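Local coordinates for afamin (Homo sapiens, PDB 6FAK), which carries hydrophobic molecules in body fluids, keeps lipidated Wnt proteins soluble and active, and binds vitamin E, at residues D451-C462 and C478-F489. Numbering follows the deposited sequence. Where two conformers were deposited one is given.
Sequences DNLADLVFGELC and CKTNFAFRRPCF
Arg486 lies as a knob among Asp451, Ala454, Asp455 and Phe458 of segment 451-462, and it can be traced atom by atom. Its CB is 3.7 Å from Asp455 OD1, and CG comes to 3.9 Å from Phe458 CE2. With CG anti to the backbone N (chi1 -163°) and the chain extended to NE, CD passes Asp451 OD1 and the guanidinium is laid flat over the Ala454 methyl, Ala454 CB 3.5 Å from Arg486 NE. That NE is buried without a hydrogen-bonding partner. NH1 completes the salt bridge, 2.7 Å to Asp451 OD1, which it meets on the anti side with an N-H...O angle of 149°. The other oxygen, Asp451 OD2, is held by Ser345 and Arg351, while Arg486 NH2 pairs with Glu394. A leucine in place of Arg486 would probably leave Asp451 OD1 and Glu394 without this shared cation and take the flat group away from the Ala454 methyl. Two waters join the segments through Asp455, which with Phe482 also lines a pocket holding a polyether, probably from the crystallisation liquor: one links OD1 to Arg486 N, the other OD2 to Phe482 O. Further along, Phe458 and Phe489 form an offset stack, nearly parallel with centroids 4.4 Å apart, and Cys462 SG lies at the edge of the Phe489 ring. The Cys462-Cys478 disulfide closes this end; with Cys477-Cys488 it makes the albumin family's paired-disulfide pattern. In the third albumin domain, the axes of segments 451-462 and 485-489, on helices 446-462 and 485-490, approach to 9.9 Å and cross at 75°; Phe458 touches Met433 of helix 423-440, and Asp455 touches His201 of helix 177-209 and Pro347 of helix 346-363.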
loop_
_atom_site.group_PDB
_atom_site.type_symbol
_atom_site.label_atom_id
_atom_site.label_comp_id
_atom_site.label_asym_id
_atom_site.label_seq_id
_atom_site.Cartn_x
_atom_site.Cartn_y
_atom_site.Cartn_z
ATOM N N ASP A 451 13.376 -2.453 4.891
ATOM C CA ASP A 451 13.212 -3.242 3.671
ATOM C C ASP A 451 11.719 -3.529 3.449
ATOM O O ASP A 451 11.268 -3.501 2.316
ATOM C CB ASP A 451 14.088 -4.490 3.720
ATOM C CG ASP A 451 14.237 -5.192 2.360
ATOM O OD1 ASP A 451 14.478 -4.555 1.315
ATOM O OD2 ASP A 451 14.096 -6.421 2.298
ATOM N N ASN A 452 10.960 -3.743 4.526
ATOM C CA ASN A 452 9.515 -3.948 4.450
ATOM C C ASN A 452 8.810 -2.707 3.858
ATOM O O ASN A 452 7.967 -2.823 2.954
ATOM C CB ASN A 452 8.923 -4.254 5.831
ATOM C CG ASN A 452 9.058 -5.740 6.249
ATOM O OD1 ASN A 452 9.235 -6.640 5.431
ATOM N ND2 ASN A 452 8.947 -5.983 7.556
ATOM N N LEU A 453 9.117 -1.538 4.401
ATOM C CA LEU A 453 8.472 -0.313 3.946
ATOM C C LEU A 453 8.942 0.146 2.586
ATOM O O LEU A 453 8.129 0.614 1.808
ATOM C CB LEU A 453 8.621 0.814 4.949
ATOM C CG LEU A 453 7.839 0.682 6.254
ATOM C CD1 LEU A 453 8.088 1.927 7.087
ATOM C CD2 LEU A 453 6.355 0.531 6.028
ATOM N N ALA A 454 10.234 0.015 2.294
ATOM C CA ALA A 454 10.744 0.320 0.950
ATOM C C ALA A 454 10.137 -0.520 -0.159
ATOM O O ALA A 454 9.861 -0.008 -1.263
ATOM C CB ALA A 454 12.268 0.175 0.895
ATOM N N ASP A 455 9.887 -1.795 0.131
ATOM C CA ASP A 455 9.313 -2.688 -0.853
ATOM C C ASP A 455 7.896 -2.286 -1.298
ATOM O O ASP A 455 7.504 -2.457 -2.470
ATOM C CB ASP A 455 9.284 -4.119 -0.309
ATOM C CG ASP A 455 9.392 -5.159 -1.418
ATOM O OD1 ASP A 455 10.503 -5.280 -2.028
ATOM O OD2 ASP A 455 8.369 -5.850 -1.671
ATOM N N LEU A 456 7.161 -1.682 -0.385
ATOM C CA LEU A 456 5.846 -1.186 -0.714
ATOM C C LEU A 456 5.815 -0.105 -1.776
ATOM O O LEU A 456 4.803 0.081 -2.418
ATOM C CB LEU A 456 5.137 -0.637 0.516
ATOM C CG LEU A 456 5.002 -1.567 1.731
ATOM C CD1 LEU A 456 4.295 -0.815 2.868
ATOM C CD2 LEU A 456 4.373 -2.886 1.361
ATOM N N VAL A 457 6.859 0.653 -1.906
ATOM C CA VAL A 457 6.905 1.683 -2.949
ATOM C C VAL A 457 6.734 1.035 -4.334
ATOM O O VAL A 457 5.886 1.460 -5.123
ATOM C CB VAL A 457 8.243 2.453 -2.895
ATOM C CG1 VAL A 457 8.343 3.476 -4.018
ATOM C CG2 VAL A 457 8.347 3.168 -1.549
ATOM N N PHE A 458 7.513 -0.015 -4.613
ATOM C CA PHE A 458 7.504 -0.616 -5.967
ATOM C C PHE A 458 6.211 -1.379 -6.196
ATOM O O PHE A 458 5.751 -1.515 -7.349
ATOM C CB PHE A 458 8.836 -1.352 -6.278
ATOM C CG PHE A 458 10.028 -0.422 -6.123
ATOM C CD1 PHE A 458 10.219 0.650 -7.026
ATOM C CD2 PHE A 458 10.873 -0.509 -5.025
ATOM C CE1 PHE A 458 11.276 1.570 -6.874
ATOM C CE2 PHE A 458 11.928 0.398 -4.855
ATOM C CZ PHE A 458 12.132 1.437 -5.775
ATOM N N GLY A 459 5.548 -1.753 -5.112
ATOM C CA GLY A 459 4.165 -2.239 -5.207
ATOM C C GLY A 459 3.154 -1.225 -5.686
ATOM O O GLY A 459 2.265 -1.550 -6.463
ATOM N N GLU A 460 3.294 0.011 -5.218
ATOM C CA GLU A 460 2.488 1.152 -5.701
ATOM C C GLU A 460 2.765 1.436 -7.194
ATOM O O GLU A 460 1.850 1.662 -7.988
ATOM C CB GLU A 460 2.856 2.398 -4.908
ATOM C CG GLU A 460 1.743 3.410 -4.790
ATOM C CD GLU A 460 0.941 3.287 -3.504
ATOM O OE1 GLU A 460 1.425 2.711 -2.498
ATOM O OE2 GLU A 460 -0.184 3.801 -3.520
ATOM N N LEU A 461 4.048 1.459 -7.538
ATOM C CA LEU A 461 4.517 1.718 -8.882
ATOM C C LEU A 461 4.035 0.714 -9.934
ATOM O O LEU A 461 3.702 1.067 -11.038
ATOM C CB LEU A 461 6.062 1.672 -8.880
ATOM C CG LEU A 461 6.874 1.975 -10.143
ATOM C CD1 LEU A 461 6.434 3.266 -10.743
ATOM C CD2 LEU A 461 8.345 2.111 -9.773
ATOM N N CYS A 462 4.058 -0.559 -9.574
ATOM C CA CYS A 462 3.824 -1.613 -10.525
ATOM C C CYS A 462 2.358 -1.871 -10.843
ATOM O O CYS A 462 2.067 -2.546 -11.827
ATOM C CB CYS A 462 4.484 -2.903 -10.063
ATOM S SG CYS A 462 6.274 -2.672 -10.104
ATOM N N CYS A 478 8.966 -4.862 -12.773
ATOM C CA CYS A 478 7.655 -5.082 -12.205
ATOM C C CYS A 478 7.143 -6.497 -12.369
ATOM O O CYS A 478 6.418 -6.954 -11.537
ATOM C CB CYS A 478 6.612 -4.139 -12.785
ATOM S SG CYS A 478 6.785 -2.489 -12.107
ATOM N N LYS A 479 7.482 -7.168 -13.460
ATOM C CA LYS A 479 6.785 -8.399 -13.784
ATOM C C LYS A 479 7.601 -9.676 -13.518
ATOM O O LYS A 479 7.039 -10.738 -13.522
ATOM C CB LYS A 479 6.227 -8.335 -15.232
ATOM C CG LYS A 479 7.185 -8.732 -16.336
ATOM C CD LYS A 479 6.462 -9.029 -17.660
ATOM C CE LYS A 479 6.003 -7.782 -18.400
ATOM N NZ LYS A 479 7.120 -7.109 -19.128
ATOM N N THR A 480 8.899 -9.532 -13.262
ATOM C CA THR A 480 9.792 -10.660 -13.093
ATOM C C THR A 480 10.412 -10.549 -11.703
ATOM O O THR A 480 11.352 -9.754 -11.458
ATOM C CB THR A 480 10.893 -10.711 -14.188
ATOM O OG1 THR A 480 10.419 -10.104 -15.402
ATOM C CG2 THR A 480 11.342 -12.162 -14.456
ATOM N N ASN A 481 9.780 -11.296 -10.800
ATOM C CA ASN A 481 10.336 -11.811 -9.548
ATOM C C ASN A 481 9.951 -10.862 -8.418
ATOM O O ASN A 481 10.502 -9.776 -8.284
ATOM C CB ASN A 481 11.858 -12.070 -9.609
ATOM C CG ASN A 481 12.306 -13.201 -8.677
ATOM O OD1 ASN A 481 11.699 -13.455 -7.614
ATOM N ND2 ASN A 481 13.375 -13.895 -9.076
ATOM N N PHE A 482 8.940 -11.268 -7.666
ATOM C CA PHE A 482 8.456 -10.480 -6.581
ATOM C C PHE A 482 9.504 -10.173 -5.521
ATOM O O PHE A 482 9.716 -9.029 -5.150
ATOM C CB PHE A 482 7.244 -11.235 -6.012
ATOM C CG PHE A 482 6.596 -10.542 -4.905
ATOM C CD1 PHE A 482 5.846 -9.398 -5.133
ATOM C CD2 PHE A 482 6.784 -10.984 -3.613
ATOM C CE1 PHE A 482 5.251 -8.719 -4.085
ATOM C CE2 PHE A 482 6.201 -10.312 -2.561
ATOM C CZ PHE A 482 5.427 -9.170 -2.792
ATOM N N ALA A 483 10.165 -11.214 -5.030
ATOM C CA ALA A 483 11.141 -11.058 -3.967
ATOM C C ALA A 483 12.368 -10.212 -4.348
ATOM O O ALA A 483 12.912 -9.531 -3.531
ATOM C CB ALA A 483 11.585 -12.432 -3.465
ATOM N N PHE A 484 12.776 -10.273 -5.602
ATOM C CA PHE A 484 13.947 -9.557 -6.131
ATOM C C PHE A 484 13.583 -8.259 -6.883
ATOM O O PHE A 484 14.442 -7.658 -7.527
ATOM C CB PHE A 484 14.752 -10.481 -7.052
ATOM C CG PHE A 484 15.481 -11.562 -6.289
ATOM C CD1 PHE A 484 14.873 -12.769 -6.046
ATOM C CD2 PHE A 484 16.727 -11.311 -5.730
ATOM C CE1 PHE A 484 15.519 -13.761 -5.300
ATOM C CE2 PHE A 484 17.365 -12.297 -4.974
ATOM C CZ PHE A 484 16.754 -13.530 -4.773
ATOM N N ARG A 485 12.351 -7.815 -6.735
ATOM C CA ARG A 485 11.916 -6.564 -7.365
ATOM C C ARG A 485 12.712 -5.300 -6.912
ATOM O O ARG A 485 13.108 -4.494 -7.740
ATOM C CB ARG A 485 10.402 -6.402 -7.132
ATOM C CG ARG A 485 9.829 -5.156 -7.758
ATOM C CD ARG A 485 8.382 -5.411 -8.155
ATOM N NE ARG A 485 7.548 -5.609 -6.993
ATOM C CZ ARG A 485 6.240 -5.896 -7.003
ATOM N NH1 ARG A 485 5.589 -6.089 -8.165
ATOM N NH2 ARG A 485 5.608 -5.991 -5.865
ATOM N N ARG A 486 12.926 -5.124 -5.608
ATOM C CA ARG A 486 13.682 -3.971 -5.119
ATOM C C ARG A 486 15.153 -4.001 -5.632
ATOM O O ARG A 486 15.602 -3.036 -6.236
ATOM C CB ARG A 486 13.557 -3.789 -3.600
ATOM C CG ARG A 486 13.976 -2.401 -3.076
ATOM C CD ARG A 486 14.013 -2.359 -1.542
ATOM N NE ARG A 486 14.793 -1.219 -1.070
ATOM C CZ ARG A 486 15.556 -1.143 0.021
ATOM N NH1 ARG A 486 15.639 -2.155 0.871
ATOM N NH2 ARG A 486 16.189 -0.021 0.293
ATOM N N PRO A 487 15.882 -5.106 -5.434
ATOM C CA PRO A 487 17.207 -5.216 -6.104
ATOM C C PRO A 487 17.230 -4.947 -7.630
ATOM O O PRO A 487 18.170 -4.332 -8.111
ATOM C CB PRO A 487 17.648 -6.644 -5.803
ATOM C CG PRO A 487 16.898 -7.030 -4.562
ATOM C CD PRO A 487 15.616 -6.251 -4.526
ATOM N N CYS A 488 16.207 -5.389 -8.348
ATOM C CA CYS A 488 16.063 -5.134 -9.777
ATOM C C CYS A 488 15.971 -3.612 -10.092
ATOM O O CYS A 488 16.730 -3.100 -10.938
ATOM C CB CYS A 488 14.827 -5.832 -10.328
ATOM S SG CYS A 488 14.717 -5.761 -12.112
ATOM N N PHE A 489 15.051 -2.934 -9.413
ATOM C CA PHE A 489 14.899 -1.484 -9.503
ATOM C C PHE A 489 16.194 -0.708 -9.211
ATOM O O PHE A 489 16.517 0.239 -9.940
ATOM C CB PHE A 489 13.762 -0.990 -8.617
ATOM C CG PHE A 489 12.459 -1.009 -9.320
ATOM C CD1 PHE A 489 12.178 -0.044 -10.288
ATOM C CD2 PHE A 489 11.542 -2.017 -9.109
ATOM C CE1 PHE A 489 10.992 -0.080 -11.009
ATOM C CE2 PHE A 489 10.318 -2.051 -9.827
ATOM C CZ PHE A 489 10.043 -1.076 -10.773
HETATM O O HOH W 1 11.832 -6.695 -3.560
HETATM O O HOH W 2 8.252 -6.888 -4.186
#